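Local coordinates for protein mitomycin biosynthesis 6-O-methyltransferase (Streptomyces lavendulae, PDB 3GWZ) that catalyses the AdoMet-dependent O-methylation that installs the quinone methoxy group of mitomycins A and B, working as a homodimer, at residues V220-P225 and T246-A251; A196-S201 and R302-D307. All blocks are in the same frame, centred on the assembly; numbering follows the deposited sequence.

Contact 1 of 2, residues V220-P225 and T246-A251; sequences VLDAFP and TGRGLA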
loop_
_atom_site.group_PDB
_atom_site.type_symbol
_atom_site.label_atom_id
_atom_site.label_comp_id
_atom_site.label_asym_id
_atom_site.label_seq_id
_atom_site.Cartn_x
_atom_site.Cartn_y
_atom_site.Cartn_z
ATOM N N VAL A 220 5.301 16.071 21.180
ATOM C CA VAL A 220 5.417 17.127 22.179
ATOM C C VAL A 220 5.973 18.425 21.572
ATOM O O VAL A 220 5.474 19.511 21.863
ATOM C CB VAL A 220 6.255 16.672 23.404
ATOM C CG1 VAL A 220 6.460 17.823 24.382
ATOM C CG2 VAL A 220 5.567 15.518 24.104
ATOM N N LEU A 221 6.986 18.311 20.717
ATOM C CA LEU A 221 7.542 19.484 20.058
ATOM C C LEU A 221 6.501 20.141 19.152
ATOM O O LEU A 221 6.336 21.359 19.173
ATOM C CB LEU A 221 8.805 19.142 19.266
ATOM C CG LEU A 221 10.012 18.688 20.095
ATOM C CD1 LEU A 221 11.124 18.235 19.185
ATOM C CD2 LEU A 221 10.499 19.799 21.040
ATOM N N ASP A 222 5.794 19.337 18.364
ATOM C CA ASP A 222 4.755 19.880 17.495
ATOM C C ASP A 222 3.726 20.656 18.313
ATOM O O ASP A 222 3.283 21.732 17.910
ATOM C CB ASP A 222 4.058 18.767 16.704
ATOM C CG ASP A 222 4.883 18.275 15.531
ATOM O OD1 ASP A 222 5.807 18.996 15.102
ATOM O OD2 ASP A 222 4.608 17.161 15.039
ATOM N N ALA A 223 3.366 20.114 19.472
ATOM C CA ALA A 223 2.283 20.672 20.276
ATOM C C ALA A 223 2.700 21.892 21.081
ATOM O O ALA A 223 1.853 22.681 21.501
ATOM C CB ALA A 223 1.714 19.610 21.205
ATOM N N PHE A 224 3.999 22.029 21.316
ATOM C CA PHE A 224 4.523 23.118 22.138
ATOM C C PHE A 224 5.681 23.804 21.435
ATOM O O PHE A 224 6.843 23.506 21.701
ATOM C CB PHE A 224 4.941 22.603 23.518
ATOM C CG PHE A 224 3.788 22.114 24.340
ATOM C CD1 PHE A 224 3.091 22.984 25.169
ATOM C CD2 PHE A 224 3.366 20.795 24.249
ATOM C CE1 PHE A 224 2.012 22.543 25.911
ATOM C CE2 PHE A 224 2.279 20.344 24.991
ATOM C CZ PHE A 224 1.602 21.218 25.823
ATOM N N PRO A 225 5.355 24.744 20.532
ATOM C CA PRO A 225 6.287 25.407 19.610
ATOM C C PRO A 225 7.509 26.071 20.251
ATOM O O PRO A 225 8.529 26.196 19.576
ATOM C CB PRO A 225 5.411 26.463 18.923
ATOM C CG PRO A 225 4.024 25.929 19.026
ATOM C CD PRO A 225 3.966 25.201 20.339
ATOM N N THR A 246 13.974 14.532 11.505
ATOM C CA THR A 246 14.397 15.412 10.422
ATOM C C THR A 246 13.325 15.516 9.334
ATOM O O THR A 246 12.999 16.614 8.873
ATOM C CB THR A 246 15.717 14.936 9.817
ATOM O OG1 THR A 246 16.723 14.944 10.838
ATOM C CG2 THR A 246 16.142 15.845 8.666
ATOM N N GLY A 247 12.772 14.371 8.937
ATOM C CA GLY A 247 11.753 14.334 7.896
ATOM C C GLY A 247 10.436 14.954 8.318
ATOM O O GLY A 247 9.577 15.250 7.477
ATOM N N ARG A 248 10.258 15.142 9.624
ATOM C CA ARG A 248 9.087 15.848 10.124
ATOM C C ARG A 248 9.394 17.330 10.392
ATOM O O ARG A 248 8.597 18.044 10.991
ATOM C CB ARG A 248 8.491 15.141 11.346
ATOM C CG ARG A 248 7.598 13.949 10.942
ATOM C CD ARG A 248 7.172 13.094 12.116
ATOM N NE ARG A 248 6.308 13.817 13.051
ATOM C CZ ARG A 248 5.732 13.260 14.109
ATOM N NH1 ARG A 248 5.924 11.969 14.353
ATOM N NH2 ARG A 248 4.963 13.984 14.920
ATOM N N GLY A 249 10.552 17.782 9.927
ATOM C CA GLY A 249 10.912 19.191 10.011
ATOM C C GLY A 249 11.297 19.652 11.405
ATOM O O GLY A 249 11.110 20.821 11.757
ATOM N N LEU A 250 11.840 18.743 12.209
ATOM C CA LEU A 250 12.117 19.075 13.606
ATOM C C LEU A 250 13.600 19.005 13.983
ATOM O O LEU A 250 13.950 19.144 15.157
ATOM C CB LEU A 250 11.292 18.185 14.538
ATOM C CG LEU A 250 9.792 18.478 14.604
ATOM C CD1 LEU A 250 9.058 17.327 15.283
ATOM C CD2 LEU A 250 9.545 19.786 15.345
ATOM N N ALA A 251 14.464 18.814 12.989
ATOM C CA ALA A 251 15.900 18.681 13.237
ATOM C C ALA A 251 16.514 19.909 13.904
ATOM O O ALA A 251 17.469 19.785 14.666
ATOM C CB ALA A 251 16.646 18.348 11.952
HETATM O O HOH W 1 6.839 19.649 12.760
HETATM O O HOH W 2 5.062 16.258 12.628
#

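Contact 2 of 2, residues A196-S201 and R302-D307; sequences AAYDFS and RLLVID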
loop_
_atom_site.group_PDB
_atom_site.type_symbol
_atom_site.label_atom_id
_atom_site.label_comp_id
_atom_site.label_asym_id
_atom_site.label_seq_id
_atom_site.Cartn_x
_atom_site.Cartn_y
_atom_site.Cartn_z
ATOM N N ALA A 196 -1.197 15.754 24.788
ATOM C CA ALA A 196 -2.483 16.369 25.076
ATOM C C ALA A 196 -2.808 16.300 26.563
ATOM O O ALA A 196 -3.652 17.046 27.054
ATOM C CB ALA A 196 -3.581 15.702 24.253
ATOM N N ALA A 197 -2.131 15.406 27.278
ATOM C CA ALA A 197 -2.464 15.144 28.678
ATOM C C ALA A 197 -1.576 15.883 29.674
ATOM O O ALA A 197 -1.868 15.917 30.869
ATOM C CB ALA A 197 -2.439 13.643 28.961
ATOM N N TYR A 198 -0.493 16.474 29.191
ATOM C CA TYR A 198 0.430 17.164 30.079
ATOM C C TYR A 198 0.753 18.550 29.548
ATOM O O TYR A 198 1.096 18.713 28.376
ATOM C CB TYR A 198 1.726 16.363 30.260
ATOM C CG TYR A 198 2.634 16.916 31.336
ATOM C CD1 TYR A 198 2.476 16.538 32.666
ATOM C CD2 TYR A 198 3.650 17.809 31.023
ATOM C CE1 TYR A 198 3.294 17.040 33.653
ATOM C CE2 TYR A 198 4.472 18.317 31.998
ATOM C CZ TYR A 198 4.292 17.931 33.317
ATOM O OH TYR A 198 5.118 18.429 34.300
ATOM N N ASP A 199 0.654 19.543 30.427
ATOM C CA ASP A 199 0.927 20.925 30.060
ATOM C C ASP A 199 2.423 21.230 30.077
ATOM O O ASP A 199 3.000 21.485 31.132
ATOM C CB ASP A 199 0.185 21.869 31.008
ATOM C CG ASP A 199 0.192 23.309 30.523
ATOM O OD1 ASP A 199 0.940 23.615 29.568
ATOM O OD2 ASP A 199 -0.553 24.133 31.100
ATOM N N PHE A 200 3.042 21.217 28.900
ATOM C CA PHE A 200 4.477 21.470 28.773
ATOM C C PHE A 200 4.784 22.953 28.562
ATOM O O PHE A 200 5.934 23.311 28.300
ATOM C CB PHE A 200 5.064 20.696 27.580
ATOM C CG PHE A 200 5.061 19.189 27.747
ATOM C CD1 PHE A 200 6.154 18.541 28.296
ATOM C CD2 PHE A 200 3.983 18.434 27.325
ATOM C CE1 PHE A 200 6.163 17.158 28.448
ATOM C CE2 PHE A 200 3.983 17.055 27.467
ATOM C CZ PHE A 200 5.082 16.419 28.033
ATOM N N SER A 201 3.765 23.812 28.649
ATOM C CA SER A 201 3.922 25.220 28.251
ATOM C C SER A 201 4.976 25.989 29.053
ATOM O O SER A 201 5.489 27.014 28.599
ATOM C CB SER A 201 2.582 25.958 28.308
ATOM O OG SER A 201 2.097 26.008 29.638
ATOM N N ARG A 302 11.163 18.600 36.219
ATOM C CA ARG A 302 10.195 17.534 36.417
ATOM C C ARG A 302 10.583 16.303 35.600
ATOM O O ARG A 302 11.141 16.423 34.508
ATOM C CB ARG A 302 8.782 18.006 36.053
ATOM C CG ARG A 302 8.189 19.033 37.022
ATOM C CD ARG A 302 8.115 18.468 38.433
ATOM N NE ARG A 302 7.447 19.368 39.372
ATOM C CZ ARG A 302 8.077 20.180 40.215
ATOM N NH1 ARG A 302 9.404 20.224 40.242
ATOM N NH2 ARG A 302 7.374 20.955 41.034
ATOM N N LEU A 303 10.312 15.123 36.149
ATOM C CA LEU A 303 10.511 13.873 35.426
ATOM C C LEU A 303 9.155 13.224 35.218
ATOM O O LEU A 303 8.363 13.121 36.163
ATOM C CB LEU A 303 11.412 12.925 36.220
ATOM C CG LEU A 303 11.451 11.462 35.758
ATOM C CD1 LEU A 303 11.988 11.359 34.340
ATOM C CD2 LEU A 303 12.309 10.629 36.707
ATOM N N LEU A 304 8.875 12.821 33.980
ATOM C CA LEU A 304 7.661 12.076 33.678
ATOM C C LEU A 304 8.000 10.624 33.373
ATOM O O LEU A 304 8.510 10.308 32.302
ATOM C CB LEU A 304 6.922 12.671 32.476
ATOM C CG LEU A 304 6.624 14.172 32.512
ATOM C CD1 LEU A 304 5.789 14.565 31.294
ATOM C CD2 LEU A 304 5.917 14.555 33.809
ATOM N N VAL A 305 7.719 9.741 34.321
ATOM C CA VAL A 305 7.812 8.328 34.049
ATOM C C VAL A 305 6.496 7.920 33.392
ATOM O O VAL A 305 5.433 8.032 33.986
ATOM C CB VAL A 305 8.069 7.511 35.330
ATOM C CG1 VAL A 305 7.896 6.022 35.034
ATOM C CG2 VAL A 305 9.473 7.783 35.844
ATOM N N ILE A 306 6.570 7.483 32.141
ATOM C CA ILE A 306 5.370 7.143 31.391
ATOM C C ILE A 306 5.370 5.646 31.125
ATOM O O ILE A 306 6.161 5.145 30.331
ATOM C CB ILE A 306 5.305 7.948 30.080
ATOM C CG1 ILE A 306 5.382 9.447 30.405
ATOM C CG2 ILE A 306 4.033 7.620 29.301
ATOM C CD1 ILE A 306 5.616 10.340 29.198
ATOM N N ASP A 307 4.513 4.916 31.822
ATOM C CA ASP A 307 4.569 3.464 31.690
ATOM C C ASP A 307 3.249 2.799 32.039
ATOM O O ASP A 307 2.280 3.464 32.421
ATOM C CB ASP A 307 5.726 2.883 32.522
ATOM C CG ASP A 307 6.614 1.935 31.712
ATOM O OD1 ASP A 307 6.071 1.189 30.867
ATOM O OD2 ASP A 307 7.854 1.935 31.914
#

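Contact 1 of 2, residues V220-P225 and T246-A251
D222 and R248 make the charged part of this contact. NH2 of R248 donates to OD2 of D222 at 3.2 Å, a salt bridge with a fairly straight N-H...O angle of 161°. The carboxylate oxygen lies in the guanidinium plane, at its edge, while the two flat groups are turned 40° against each other. A bend at chi3 (65°) curls the arginine chain back toward the aspartate.

One water donates to D222 OD2 at 2.6 Å and accepts from R248 NE at 2.8 Å, so OD2 is tied to the guanidinium both directly and through water. Another sits 2.6 Å from D222 OD1 and 3.0 Å from the backbone O of R248 and can link the two, though it has more acceptors in reach than protons.

The apolar part is L221 against L250, with CD2 of L250 resting 4.0 Å from CB of L221. The methyls of L250 also lie alongside D222 OD1 (CD1 at 3.7 Å) in van der Waals contact. A218 of helix 215-223 also touches L250 and R248, and R248 packs on R72 of the second subunit.

G249, with positive phi, is the C' residue of a Schellman motif that ends helix 235-247; the turn lays R248 and L250 against helix 215-223, joining two neighbouring helices of the Rossmann-like AdoMet-binding domain.

Contact 2 of 2, residues A196-S201 and R302-D307
L304 reaches from strand 302-308 to the rings of Y198 and F200, and its side chain carries most of the contact. CB leaves the strand toward the 196-201 segment. CG, anti to the carbonyl carbon (chi1 -52°), is the branch point, and the touching is done by its two methyls. CD1 stands 3.8 Å from the centroid of the Y198 ring and only 8° off the ring normal, a CH-pi contact over the face. The same methyl has a second aromatic neighbour, lying 3.8 Å from CZ of F200, which it meets obliquely. The other branch, CD2, lies above the same tyrosine face at the CE1-CZ rim, nearest CE1 of Y198 at 3.6 Å.

The rings also meet each other: CD2 of Y198 lies 3.4 Å above the plane of F200, over its centre, so the tyrosine presents an edge to the phenylalanine face while giving one of its own faces to L304. Y198 gets there with CG anti to its backbone N (chi1 -171°), which sends the ring toward the sheet. At its far end OH of Y198 comes 4.1 Å from CB of R302, whose guanidinium then turns away; the hydroxyl itself is hydrogen-bonded to E365 on strand 361-368.

On the loop side, OD1 of D199 accepts from N of S201 at 3.0 Å, which makes an Asx turn spanning F200, and also takes a bond from OG of S201.

Across the two segments, then, cohesion comes from dispersion and CH-pi contacts in a buried setting, while the tyrosine's polar end is satisfied by the neighbouring strand.

After the N-terminal helices, the chain reaches helix 173-197 and the loop after it, the 196-201 side of contact 2. It then passes strand 205-209 and helix 215-223, crosses strand 228-233 and follows helix 235-247 to its end, where contact 1 closes a short loop. Strands 254-258 and 271-275 and helix 283-296 come next, and strand 302-308 completes contact 2, so contact 1 is nested inside the larger loop. The centres are about 17 Å apart, yet the contacts touch: the F224 ring packs edge-to-face with F200. Together they tie two helices beside the sheet to each other, and the end of helix 173-197 and the loop after it to inner strand 302-308.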